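Local coordinates for protein probable 2-hydroxyhepta-2,4-diene-1,7-dioate isomerase (Thermus thermophilus, PDB 2DFU) that is probably a metal-binding isomerase of the fumarylacetoacetate hydrolase family, acting on 2-hydroxyhepta-2,4-diene-1,7-dioate, at residues 50-55 and 224-229; 123-128 and 217-222; 167-172 and 252-257. All blocks are in the same frame, centred on the assembly; numbering follows the deposited sequence.

Contact 1. Residues 50-55 and 224-229; sequences IVCVGR and VVLTGT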
ATOM      1  N   ILE A  50       3.645   2.453  -2.017  1.00 28.96           N
ATOM      2  CA  ILE A  50       4.116   3.536  -2.877  1.00 26.65           C
ATOM      3  C   ILE A  50       3.590   4.861  -2.345  1.00 27.87           C
ATOM      4  O   ILE A  50       2.381   5.103  -2.343  1.00 26.85           O
ATOM      5  CB  ILE A  50       3.631   3.308  -4.320  1.00 29.45           C
ATOM      6  CG1 ILE A  50       4.225   1.995  -4.843  1.00 30.23           C
ATOM      7  CG2 ILE A  50       4.033   4.477  -5.217  1.00 26.01           C
ATOM      8  CD1 ILE A  50       3.386   1.317  -5.896  1.00 33.21           C
ATOM      9  N   VAL A  51       4.502   5.712  -1.876  1.00 27.96           N
ATOM     10  CA  VAL A  51       4.136   7.011  -1.317  1.00 28.53           C
ATOM     11  C   VAL A  51       4.353   8.105  -2.356  1.00 29.93           C
ATOM     12  O   VAL A  51       5.426   8.201  -2.954  1.00 31.80           O
ATOM     13  CB  VAL A  51       4.974   7.313  -0.053  1.00 29.79           C
ATOM     14  CG1 VAL A  51       4.458   8.558   0.628  1.00 29.93           C
ATOM     15  CG2 VAL A  51       4.917   6.127   0.902  1.00 30.36           C
ATOM     16  N   CYS A  52       3.340   8.939  -2.575  1.00 29.99           N
ATOM     17  CA  CYS A  52       3.460   9.979  -3.588  1.00 30.45           C
ATOM     18  C   CYS A  52       3.261  11.394  -3.071  1.00 31.44           C
ATOM     19  O   CYS A  52       2.462  11.634  -2.172  1.00 31.85           O
ATOM     20  CB  CYS A  52       2.463   9.712  -4.708  1.00 29.78           C
ATOM     21  SG  CYS A  52       2.293   7.959  -5.097  1.00 34.55           S
ATOM     22  N   VAL A  53       3.991  12.328  -3.671  1.00 34.03           N
ATOM     23  CA  VAL A  53       3.909  13.733  -3.296  1.00 34.41           C
ATOM     24  C   VAL A  53       2.936  14.465  -4.203  1.00 35.63           C
ATOM     25  O   VAL A  53       2.780  14.118  -5.375  1.00 33.29           O
ATOM     26  CB  VAL A  53       5.292  14.420  -3.397  1.00 34.77           C
ATOM     27  CG1 VAL A  53       5.160  15.916  -3.146  1.00 34.26           C
ATOM     28  CG2 VAL A  53       6.245  13.809  -2.379  1.00 35.87           C
ATOM     29  N   GLY A  54       2.266  15.470  -3.651  1.00 36.93           N
ATOM     30  CA  GLY A  54       1.337  16.246  -4.446  1.00 37.85           C
ATOM     31  C   GLY A  54       2.101  17.345  -5.168  1.00 39.40           C
ATOM     32  O   GLY A  54       3.118  17.092  -5.811  1.00 39.42           O
ATOM     33  N   ARG A  55       1.612  18.571  -5.055  1.00 41.24           N
ATOM     34  CA  ARG A  55       2.256  19.716  -5.688  1.00 43.07           C
ATOM     35  C   ARG A  55       3.704  19.788  -5.220  1.00 40.82           C
ATOM     36  O   ARG A  55       3.973  19.730  -4.021  1.00 41.00           O
ATOM     37  CB  ARG A  55       1.510  20.989  -5.290  1.00 46.67           C
ATOM     38  CG  ARG A  55       2.025  22.267  -5.910  1.00 52.07           C
ATOM     39  CD  ARG A  55       1.194  23.437  -5.411  1.00 57.98           C
ATOM     40  NE  ARG A  55       1.660  24.721  -5.925  1.00 63.63           N
ATOM     41  CZ  ARG A  55       1.185  25.895  -5.519  1.00 66.26           C
ATOM     42  NH1 ARG A  55       0.233  25.940  -4.594  1.00 67.66           N
ATOM     43  NH2 ARG A  55       1.660  27.022  -6.035  1.00 67.66           N
ATOM     44  N   VAL A 224       8.665   2.545  -3.113  1.00 26.88           N
ATOM     45  CA  VAL A 224       8.809   3.570  -4.136  1.00 26.89           C
ATOM     46  C   VAL A 224       8.195   4.887  -3.656  1.00 26.33           C
ATOM     47  O   VAL A 224       7.145   4.899  -3.007  1.00 26.84           O
ATOM     48  CB  VAL A 224       8.120   3.118  -5.462  1.00 26.32           C
ATOM     49  CG1 VAL A 224       8.083   4.254  -6.459  1.00 24.64           C
ATOM     50  CG2 VAL A 224       8.871   1.930  -6.054  1.00 23.90           C
ATOM     51  N   VAL A 225       8.863   5.993  -3.954  1.00 24.29           N
ATOM     52  CA  VAL A 225       8.358   7.308  -3.564  1.00 25.20           C
ATOM     53  C   VAL A 225       8.359   8.186  -4.805  1.00 25.59           C
ATOM     54  O   VAL A 225       9.381   8.276  -5.492  1.00 27.09           O
ATOM     55  CB  VAL A 225       9.258   7.960  -2.477  1.00 28.68           C
ATOM     56  CG1 VAL A 225       8.758   9.358  -2.150  1.00 26.35           C
ATOM     57  CG2 VAL A 225       9.274   7.093  -1.213  1.00 27.73           C
ATOM     58  N   LEU A 226       7.217   8.802  -5.109  1.00 27.66           N
ATOM     59  CA  LEU A 226       7.101   9.685  -6.273  1.00 29.48           C
ATOM     60  C   LEU A 226       7.314  11.122  -5.806  1.00 31.44           C
ATOM     61  O   LEU A 226       6.819  11.517  -4.750  1.00 31.86           O
ATOM     62  CB  LEU A 226       5.724   9.542  -6.933  1.00 28.67           C
ATOM     63  CG  LEU A 226       5.272   8.129  -7.326  1.00 31.52           C
ATOM     64  CD1 LEU A 226       4.055   8.234  -8.250  1.00 31.59           C
ATOM     65  CD2 LEU A 226       6.388   7.378  -8.023  1.00 29.22           C
ATOM     66  N   THR A 227       8.032  11.909  -6.601  1.00 33.26           N
ATOM     67  CA  THR A 227       8.355  13.280  -6.220  1.00 34.30           C
ATOM     68  C   THR A 227       7.581  14.443  -6.856  1.00 36.43           C
ATOM     69  O   THR A 227       8.093  15.563  -6.920  1.00 38.32           O
ATOM     70  CB  THR A 227       9.855  13.521  -6.436  1.00 34.95           C
ATOM     71  OG1 THR A 227      10.162  13.396  -7.831  1.00 34.89           O
ATOM     72  CG2 THR A 227      10.666  12.489  -5.672  1.00 31.46           C
ATOM     73  N   GLY A 228       6.358  14.208  -7.318  1.00 35.56           N
ATOM     74  CA  GLY A 228       5.600  15.300  -7.917  1.00 36.37           C
ATOM     75  C   GLY A 228       5.819  15.472  -9.412  1.00 37.07           C
ATOM     76  O   GLY A 228       6.742  14.896  -9.985  1.00 37.56           O
ATOM     77  N   THR A 229       4.982  16.284 -10.051  1.00 37.68           N
ATOM     78  CA  THR A 229       5.085  16.484 -11.493  1.00 39.40           C
ATOM     79  C   THR A 229       5.098  17.958 -11.906  1.00 39.12           C
ATOM     80  O   THR A 229       4.474  18.796 -11.264  1.00 39.68           O
ATOM     81  CB  THR A 229       3.910  15.760 -12.215  1.00 39.55           C
ATOM     82  OG1 THR A 229       4.151  15.727 -13.625  1.00 38.38           O
ATOM     83  CG2 THR A 229       2.591  16.476 -11.945  1.00 37.17           C
TER
HETATM   84  O   HOH W   1       2.904  16.944  -8.713  1.00 57.56           O

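Contact 2. Residues 123-128 and 217-222; sequences DRMRHV and MTLEPL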
ATOM      1  N   ASP A 123      17.687   1.296   2.006  1.00 33.80           N
ATOM      2  CA  ASP A 123      17.749   0.865   3.401  1.00 34.41           C
ATOM      3  C   ASP A 123      16.520   1.375   4.143  1.00 32.57           C
ATOM      4  O   ASP A 123      16.029   2.466   3.852  1.00 31.47           O
ATOM      5  CB  ASP A 123      19.016   1.413   4.078  1.00 36.57           C
ATOM      6  CG  ASP A 123      20.282   1.145   3.267  1.00 40.94           C
ATOM      7  OD1 ASP A 123      20.569  -0.034   2.975  1.00 43.51           O
ATOM      8  OD2 ASP A 123      20.994   2.114   2.920  1.00 42.46           O
ATOM      9  N   ARG A 124      16.029   0.586   5.094  1.00 32.33           N
ATOM     10  CA  ARG A 124      14.862   0.971   5.885  1.00 33.06           C
ATOM     11  C   ARG A 124      15.038   2.396   6.425  1.00 33.79           C
ATOM     12  O   ARG A 124      16.130   2.786   6.838  1.00 31.75           O
ATOM     13  CB  ARG A 124      14.670  -0.021   7.042  1.00 36.65           C
ATOM     14  CG  ARG A 124      13.511   0.309   7.973  1.00 40.33           C
ATOM     15  CD  ARG A 124      13.179  -0.841   8.935  1.00 45.37           C
ATOM     16  NE  ARG A 124      12.653  -2.013   8.233  1.00 50.17           N
ATOM     17  CZ  ARG A 124      13.388  -3.052   7.842  1.00 52.22           C
ATOM     18  NH1 ARG A 124      14.692  -3.084   8.087  1.00 54.69           N
ATOM     19  NH2 ARG A 124      12.825  -4.058   7.189  1.00 53.94           N
ATOM     20  N   MET A 125      13.961   3.170   6.407  1.00 33.82           N
ATOM     21  CA  MET A 125      13.998   4.546   6.885  1.00 35.04           C
ATOM     22  C   MET A 125      12.932   4.842   7.939  1.00 35.74           C
ATOM     23  O   MET A 125      11.736   4.692   7.683  1.00 33.13           O
ATOM     24  CB  MET A 125      13.808   5.520   5.716  1.00 32.66           C
ATOM     25  CG  MET A 125      14.821   5.389   4.600  1.00 32.88           C
ATOM     26  SD  MET A 125      14.527   6.626   3.316  1.00 35.60           S
ATOM     27  CE  MET A 125      15.320   8.092   4.064  1.00 34.98           C
ATOM     28  N   ARG A 126      13.381   5.271   9.118  1.00 38.02           N
ATOM     29  CA  ARG A 126      12.500   5.642  10.230  1.00 38.49           C
ATOM     30  C   ARG A 126      13.175   6.786  10.987  1.00 38.15           C
ATOM     31  O   ARG A 126      14.271   6.615  11.517  1.00 37.93           O
ATOM     32  CB  ARG A 126      12.282   4.459  11.178  1.00 40.69           C
ATOM     33  CG  ARG A 126      11.515   4.838  12.443  1.00 43.89           C
ATOM     34  CD  ARG A 126      11.183   3.625  13.296  1.00 48.04           C
ATOM     35  NE  ARG A 126      10.442   3.996  14.501  1.00 50.72           N
ATOM     36  CZ  ARG A 126      10.968   4.639  15.542  1.00 51.82           C
ATOM     37  NH1 ARG A 126      12.249   4.985  15.541  1.00 52.06           N
ATOM     38  NH2 ARG A 126      10.209   4.951  16.581  1.00 52.89           N
ATOM     39  N   HIS A 127      12.524   7.944  11.029  1.00 39.25           N
ATOM     40  CA  HIS A 127      13.080   9.123  11.697  1.00 41.71           C
ATOM     41  C   HIS A 127      14.488   9.385  11.163  1.00 41.84           C
ATOM     42  O   HIS A 127      15.476   9.295  11.899  1.00 41.95           O
ATOM     43  CB  HIS A 127      13.148   8.933  13.223  1.00 44.05           C
ATOM     44  CG  HIS A 127      11.834   8.590  13.855  1.00 46.69           C
ATOM     45  ND1 HIS A 127      10.622   8.926  13.288  1.00 49.39           N
ATOM     46  CD2 HIS A 127      11.543   7.964  15.019  1.00 47.37           C
ATOM     47  CE1 HIS A 127       9.642   8.521  14.076  1.00 48.81           C
ATOM     48  NE2 HIS A 127      10.174   7.934  15.134  1.00 48.76           N
ATOM     49  N   VAL A 128      14.571   9.701   9.874  1.00 40.76           N
ATOM     50  CA  VAL A 128      15.845   9.982   9.227  1.00 39.84           C
ATOM     51  C   VAL A 128      15.911  11.474   8.925  1.00 39.11           C
ATOM     52  O   VAL A 128      14.980  12.038   8.360  1.00 38.84           O
ATOM     53  CB  VAL A 128      15.980   9.183   7.905  1.00 40.25           C
ATOM     54  CG1 VAL A 128      17.291   9.518   7.211  1.00 37.36           C
ATOM     55  CG2 VAL A 128      15.896   7.690   8.195  1.00 38.74           C
ATOM     56  N   MET A 217       6.018   7.362   9.090  1.00 34.66           N
ATOM     57  CA  MET A 217       5.849   6.147   8.301  1.00 34.25           C
ATOM     58  C   MET A 217       7.193   5.537   7.932  1.00 33.70           C
ATOM     59  O   MET A 217       8.002   6.166   7.251  1.00 36.46           O
ATOM     60  CB  MET A 217       5.048   6.480   7.030  1.00 33.59           C
ATOM     61  CG  MET A 217       5.066   5.416   5.940  1.00 32.61           C
ATOM     62  SD  MET A 217       4.086   5.915   4.491  1.00 32.43           S
ATOM     63  CE  MET A 217       2.434   5.419   5.017  1.00 29.04           C
ATOM     64  N   THR A 218       7.439   4.312   8.385  1.00 31.84           N
ATOM     65  CA  THR A 218       8.696   3.647   8.071  1.00 32.49           C
ATOM     66  C   THR A 218       8.704   3.199   6.613  1.00 31.98           C
ATOM     67  O   THR A 218       7.778   2.529   6.151  1.00 31.43           O
ATOM     68  CB  THR A 218       8.930   2.414   8.970  1.00 33.04           C
ATOM     69  OG1 THR A 218       9.136   2.845  10.320  1.00 38.09           O
ATOM     70  CG2 THR A 218      10.155   1.640   8.518  1.00 33.75           C
ATOM     71  N   LEU A 219       9.741   3.599   5.886  1.00 28.96           N
ATOM     72  CA  LEU A 219       9.877   3.222   4.488  1.00 28.82           C
ATOM     73  C   LEU A 219      10.720   1.961   4.451  1.00 29.75           C
ATOM     74  O   LEU A 219      11.794   1.915   5.055  1.00 28.34           O
ATOM     75  CB  LEU A 219      10.557   4.343   3.701  1.00 28.73           C
ATOM     76  CG  LEU A 219       9.639   5.523   3.386  1.00 26.77           C
ATOM     77  CD1 LEU A 219      10.458   6.695   2.864  1.00 28.70           C
ATOM     78  CD2 LEU A 219       8.593   5.084   2.363  1.00 28.04           C
ATOM     79  N   GLU A 220      10.220   0.938   3.761  1.00 29.61           N
ATOM     80  CA  GLU A 220      10.912  -0.343   3.659  1.00 31.27           C
ATOM     81  C   GLU A 220      11.808  -0.426   2.436  1.00 31.98           C
ATOM     82  O   GLU A 220      11.643   0.334   1.481  1.00 32.21           O
ATOM     83  CB  GLU A 220       9.899  -1.489   3.583  1.00 31.58           C
ATOM     84  CG  GLU A 220       9.092  -1.727   4.845  1.00 36.17           C
ATOM     85  CD  GLU A 220       9.955  -2.190   6.006  1.00 38.92           C
ATOM     86  OE1 GLU A 220      10.720  -3.163   5.830  1.00 40.68           O
ATOM     87  OE2 GLU A 220       9.870  -1.584   7.093  1.00 40.61           O
ATOM     88  N   PRO A 221      12.780  -1.352   2.452  1.00 32.90           N
ATOM     89  CA  PRO A 221      13.665  -1.484   1.297  1.00 31.02           C
ATOM     90  C   PRO A 221      12.798  -1.786   0.077  1.00 31.16           C
ATOM     91  O   PRO A 221      11.848  -2.573   0.161  1.00 27.23           O
ATOM     92  CB  PRO A 221      14.553  -2.664   1.679  1.00 33.17           C
ATOM     93  CG  PRO A 221      14.654  -2.531   3.163  1.00 34.71           C
ATOM     94  CD  PRO A 221      13.221  -2.229   3.552  1.00 32.33           C
ATOM     95  N   LEU A 222      13.129  -1.137  -1.037  1.00 30.05           N
ATOM     96  CA  LEU A 222      12.431  -1.276  -2.310  1.00 30.09           C
ATOM     97  C   LEU A 222      11.062  -0.583  -2.397  1.00 31.24           C
ATOM     98  O   LEU A 222      10.341  -0.747  -3.381  1.00 28.88           O
ATOM     99  CB  LEU A 222      12.334  -2.757  -2.705  1.00 32.03           C
ATOM    100  CG  LEU A 222      13.714  -3.440  -2.770  1.00 33.58           C
ATOM    101  CD1 LEU A 222      13.573  -4.877  -3.263  1.00 34.49           C
ATOM    102  CD2 LEU A 222      14.639  -2.662  -3.693  1.00 32.63           C
TER

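Contact 3. Residues 167-172 and 252-257; sequences FLPLGP and LFTLIG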
ATOM      1  N   PHE A 167      -2.184   2.123 -12.846  1.00 27.58           N
ATOM      2  CA  PHE A 167      -2.061   3.579 -12.785  1.00 26.49           C
ATOM      3  C   PHE A 167      -0.651   4.042 -12.442  1.00 27.93           C
ATOM      4  O   PHE A 167      -0.436   5.205 -12.092  1.00 29.64           O
ATOM      5  CB  PHE A 167      -3.058   4.166 -11.787  1.00 26.07           C
ATOM      6  CG  PHE A 167      -4.393   4.513 -12.397  1.00 28.55           C
ATOM      7  CD1 PHE A 167      -4.848   3.855 -13.540  1.00 28.16           C
ATOM      8  CD2 PHE A 167      -5.202   5.486 -11.815  1.00 28.87           C
ATOM      9  CE1 PHE A 167      -6.092   4.161 -14.097  1.00 30.20           C
ATOM     10  CE2 PHE A 167      -6.448   5.802 -12.361  1.00 30.39           C
ATOM     11  CZ  PHE A 167      -6.893   5.137 -13.505  1.00 30.70           C
ATOM     12  N   LEU A 168       0.319   3.141 -12.545  1.00 27.14           N
ATOM     13  CA  LEU A 168       1.692   3.524 -12.253  1.00 28.89           C
ATOM     14  C   LEU A 168       2.761   2.843 -13.102  1.00 28.41           C
ATOM     15  O   LEU A 168       3.448   1.926 -12.640  1.00 29.46           O
ATOM     16  CB  LEU A 168       2.021   3.313 -10.767  1.00 26.89           C
ATOM     17  CG  LEU A 168       3.413   3.826 -10.352  1.00 30.34           C
ATOM     18  CD1 LEU A 168       3.505   5.337 -10.579  1.00 28.46           C
ATOM     19  CD2 LEU A 168       3.682   3.489  -8.893  1.00 27.69           C
ATOM     20  N   PRO A 169       2.888   3.253 -14.373  1.00 29.02           N
ATOM     21  CA  PRO A 169       3.923   2.639 -15.212  1.00 27.51           C
ATOM     22  C   PRO A 169       5.225   3.036 -14.504  1.00 27.88           C
ATOM     23  O   PRO A 169       5.354   4.177 -14.053  1.00 27.39           O
ATOM     24  CB  PRO A 169       3.753   3.365 -16.547  1.00 26.57           C
ATOM     25  CG  PRO A 169       2.278   3.631 -16.600  1.00 27.59           C
ATOM     26  CD  PRO A 169       1.979   4.093 -15.178  1.00 29.91           C
ATOM     27  N   LEU A 170       6.180   2.117 -14.386  1.00 28.26           N
ATOM     28  CA  LEU A 170       7.418   2.445 -13.683  1.00 27.01           C
ATOM     29  C   LEU A 170       8.628   1.776 -14.319  1.00 26.25           C
ATOM     30  O   LEU A 170       8.626   0.567 -14.543  1.00 23.63           O
ATOM     31  CB  LEU A 170       7.307   2.013 -12.214  1.00 27.31           C
ATOM     32  CG  LEU A 170       8.412   2.464 -11.252  1.00 24.95           C
ATOM     33  CD1 LEU A 170       8.122   3.883 -10.783  1.00 27.94           C
ATOM     34  CD2 LEU A 170       8.469   1.528 -10.060  1.00 27.85           C
ATOM     35  N   GLY A 171       9.664   2.567 -14.591  1.00 25.47           N
ATOM     36  CA  GLY A 171      10.866   2.024 -15.206  1.00 25.48           C
ATOM     37  C   GLY A 171      11.647   3.069 -15.989  1.00 26.46           C
ATOM     38  O   GLY A 171      11.512   4.262 -15.726  1.00 26.82           O
ATOM     39  N   PRO A 172      12.469   2.661 -16.969  1.00 26.09           N
ATOM     40  CA  PRO A 172      12.736   1.285 -17.413  1.00 25.86           C
ATOM     41  C   PRO A 172      13.647   0.560 -16.431  1.00 26.21           C
ATOM     42  O   PRO A 172      13.720  -0.672 -16.397  1.00 24.95           O
ATOM     43  CB  PRO A 172      13.441   1.500 -18.745  1.00 26.36           C
ATOM     44  CG  PRO A 172      14.311   2.709 -18.426  1.00 24.92           C
ATOM     45  CD  PRO A 172      13.311   3.621 -17.712  1.00 26.82           C
ATOM     46  N   LEU A 252      11.083   6.309 -19.814  1.00 28.03           N
ATOM     47  CA  LEU A 252       9.976   5.410 -19.552  1.00 27.74           C
ATOM     48  C   LEU A 252       8.995   5.464 -20.720  1.00 28.40           C
ATOM     49  O   LEU A 252       8.502   6.536 -21.080  1.00 27.52           O
ATOM     50  CB  LEU A 252       9.258   5.817 -18.271  1.00 26.18           C
ATOM     51  CG  LEU A 252       7.914   5.149 -17.965  1.00 27.92           C
ATOM     52  CD1 LEU A 252       8.072   3.631 -17.893  1.00 25.82           C
ATOM     53  CD2 LEU A 252       7.383   5.703 -16.642  1.00 25.48           C
ATOM     54  N   PHE A 253       8.717   4.305 -21.304  1.00 26.57           N
ATOM     55  CA  PHE A 253       7.779   4.207 -22.414  1.00 28.60           C
ATOM     56  C   PHE A 253       6.510   3.502 -21.941  1.00 28.38           C
ATOM     57  O   PHE A 253       6.572   2.435 -21.335  1.00 29.28           O
ATOM     58  CB  PHE A 253       8.392   3.395 -23.556  1.00 26.99           C
ATOM     59  CG  PHE A 253       9.588   4.038 -24.187  1.00 28.75           C
ATOM     60  CD1 PHE A 253       9.433   5.021 -25.164  1.00 29.17           C
ATOM     61  CD2 PHE A 253      10.875   3.644 -23.829  1.00 28.43           C
ATOM     62  CE1 PHE A 253      10.543   5.598 -25.784  1.00 27.60           C
ATOM     63  CE2 PHE A 253      11.989   4.214 -24.441  1.00 31.35           C
ATOM     64  CZ  PHE A 253      11.819   5.195 -25.426  1.00 28.17           C
ATOM     65  N   THR A 254       5.360   4.100 -22.211  1.00 27.85           N
ATOM     66  CA  THR A 254       4.099   3.490 -21.832  1.00 30.43           C
ATOM     67  C   THR A 254       3.023   3.942 -22.809  1.00 31.68           C
ATOM     68  O   THR A 254       3.269   4.795 -23.664  1.00 33.80           O
ATOM     69  CB  THR A 254       3.691   3.867 -20.387  1.00 28.76           C
ATOM     70  OG1 THR A 254       2.548   3.096 -20.004  1.00 28.25           O
ATOM     71  CG2 THR A 254       3.342   5.333 -20.294  1.00 31.67           C
ATOM     72  N   LEU A 255       1.833   3.366 -22.699  1.00 33.18           N
ATOM     73  CA  LEU A 255       0.754   3.738 -23.600  1.00 34.46           C
ATOM     74  C   LEU A 255      -0.620   3.441 -23.025  1.00 33.77           C
ATOM     75  O   LEU A 255      -0.782   2.588 -22.144  1.00 33.64           O
ATOM     76  CB  LEU A 255       0.926   3.028 -24.950  1.00 36.75           C
ATOM     77  CG  LEU A 255       0.874   1.500 -25.002  1.00 38.64           C
ATOM     78  CD1 LEU A 255      -0.543   1.016 -24.751  1.00 42.35           C
ATOM     79  CD2 LEU A 255       1.324   1.035 -26.366  1.00 42.34           C
ATOM     80  N   ILE A 256      -1.614   4.156 -23.535  1.00 32.54           N
ATOM     81  CA  ILE A 256      -2.976   3.984 -23.081  1.00 31.97           C
ATOM     82  C   ILE A 256      -3.714   2.996 -23.967  1.00 33.97           C
ATOM     83  O   ILE A 256      -3.683   3.097 -25.199  1.00 32.64           O
ATOM     84  CB  ILE A 256      -3.723   5.317 -23.090  1.00 31.56           C
ATOM     85  CG1 ILE A 256      -2.867   6.386 -22.411  1.00 30.93           C
ATOM     86  CG2 ILE A 256      -5.056   5.170 -22.358  1.00 31.87           C
ATOM     87  CD1 ILE A 256      -2.486   6.046 -20.970  1.00 31.42           C
ATOM     88  N   GLY A 257      -4.374   2.035 -23.332  1.00 35.06           N
ATOM     89  CA  GLY A 257      -5.123   1.043 -24.075  1.00 35.72           C
ATOM     90  C   GLY A 257      -6.529   1.524 -24.384  1.00 37.18           C
ATOM     91  O   GLY A 257      -6.882   2.657 -24.050  1.00 32.99           O
TER

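Contact 1. Residues 50-55 and 224-229
Val51 and Val53 pair with strand 224-226 through three backbone hydrogen bonds that set a parallel register. Val51 N gives its hydrogen to Val224 O at 3.0 Å, and Leu226 N returns one to Val51 O at 2.9 Å. The third, from Val53 N to Leu226 O at 3.1 Å, is the most bent of the three, the last before strand 224-226 ends. Beyond it a water donates to Gly54 O and accepts from Thr229 N, bridging the two chains. The pair lies in the buried sheet of the fumarylacetoacetate hydrolase-family domain, with strand 78-81 on the far side of 50-53 and strand 111-121 on that of 224-226.

Side chains alternate between the two faces. On one, Ile50 and Val224 lie side by side, and Cys52 SG, anti to the carbonyl carbon (chi1 -38°), rests 3.6 Å from Leu226 CD1. On the other, Val51 packs loosely on Val225, and these valines meet helix 206-214. Beta-branched residues suit such extended strands, while the small thiol fits beside the leucine's branch. Gly228, with phi 89°, occupies a turn where a CB would press on Gly54 O and on the preceding carbonyl. Thr227 OG1 is held by Leu117 O.

The chemistry is thus polar along the backbone and apolar on both faces, which implies a register fixed by amides; the water found here lies where the strands have ended.

Contact 2. Residues 123-128 and 217-222
Met125 and Leu219 form a single antiparallel bridge between two irregular loops in a partly buried outer region of the chain. The two residues are a hydrogen-bonded pair: Met125 N reaches Leu219 O at 2.8 Å and Leu219 N reaches Met125 O at 2.9 Å. Their side chains run alongside one another, CB to CB 4.0 Å, toward helix 206-214, where Leu210 touches both; methionine and leucine, neither branched at CB, supply apolar bulk for this inner side.

In this fumarylacetoacetate hydrolase-family fold the bridge ties the loop after strand 111-121 to the loop between helix 206-214 and strand 224-226, beside the subunit interface.

The outer side is charged. Arg124 grips Glu220 side-on, NE to OE2 at 3.0 Å and NH2 to OE1 at 2.7 Å, one nitrogen to each oxygen. Both oxygens are met on their syn side, yet the guanidinium and carboxylate planes are turned 48° apart. Bends in both chains, at chi3 of Arg124 (-67°) and chi2 of Glu220 (-65°), bring the charged ends together, and Pro221 CD lies over the rim of one guanidinium face. An alanine in place of Glu220 would probably leave the Arg124 guanidinium without its charge mate and free to swing toward solvent. Arg124 CG packs 3.7 Å from the Thr218 CG2 methyl, which lies anti to the backbone N, while Thr218 OG1 is hydrogen-bonded to Asp165 of the second subunit.

Contact 3. Residues 167-172 and 252-257
Leu252 and Thr254 meet Pro169 and its neighbours by packing alone, for no hydrogen bond joins the two segments. Leu252 has the largest share of the contact. Its CG lies anti to the backbone N (chi1 169°), which sends the forked end over the other strand: CD2 comes 3.6 Å from Pro169 O, while CD1 sits 3.8 Å from Gly171 N. Its CB meets Gly171 O at 3.7 Å, so the leucine is laid against the backbone as much as against side chains. A branched aliphatic tip suits this place, since its two methyls reach separate points along the strand.

Farther along, Pro169 meets Thr254 with the CB-CG side of its ring, with CG 3.5 Å from OG1 and CB 3.9 Å from the threonine CB. The two side chains cross at a slant. The compact pyrrolidine, with no amide hydrogen, packs its methylenes against the threonine side chain.

The shape of the first strand positions these groups. Gly171 has phi 154°, and at its backbone angles a CB would collide with the preceding carbonyl oxygen; the peptide before Pro172 is cis. Together they carry the chain into the corner at Pro172, whose CD approaches Leu252 N at 4.1 Å.

The strands run roughly antiparallel, with N-to-C directions 152° apart, but their axes come no nearer than 7.0 Å, too far to pair, so side chains fill the space between them. Within the fumarylacetoacetate hydrolase-family domain the contact thus joins strand 168-175 to the five-strand sheet containing 250-259. Strand 168-171 is hydrogen-bonded to strand 137-148 and to Ala87, whereas strand 250-259 is flanked by strands 102-104 and 241-246. Val102 touches both Pro169 and Thr254, and Val142 lies against Leu252.

In the fold
Contact 1 is the middle term of the three. Its centre lies about 15 Å from that of contact 2 and about 16 Å from that of contact 3. Toward contact 2, Val51 CG2 touches Met217 SD at 3.7 Å, and Leu219 reaches both Val51 and Val225. From its other face, Ile50 CD1 packs 3.7 Å from Leu168 CD2, and Leu226 and Val224 also meet leucines of residues 167-172. Contacts 2 and 3 do not touch, their nearest atoms being about 7 Å apart. Along the chain contact 2 nests within the loop closed by contact 1, whereas contact 3 crosses both. Contact 1 thus links the loops of contact 2 at the periphery, beside the second subunit, to the strands of contact 3 in the interior.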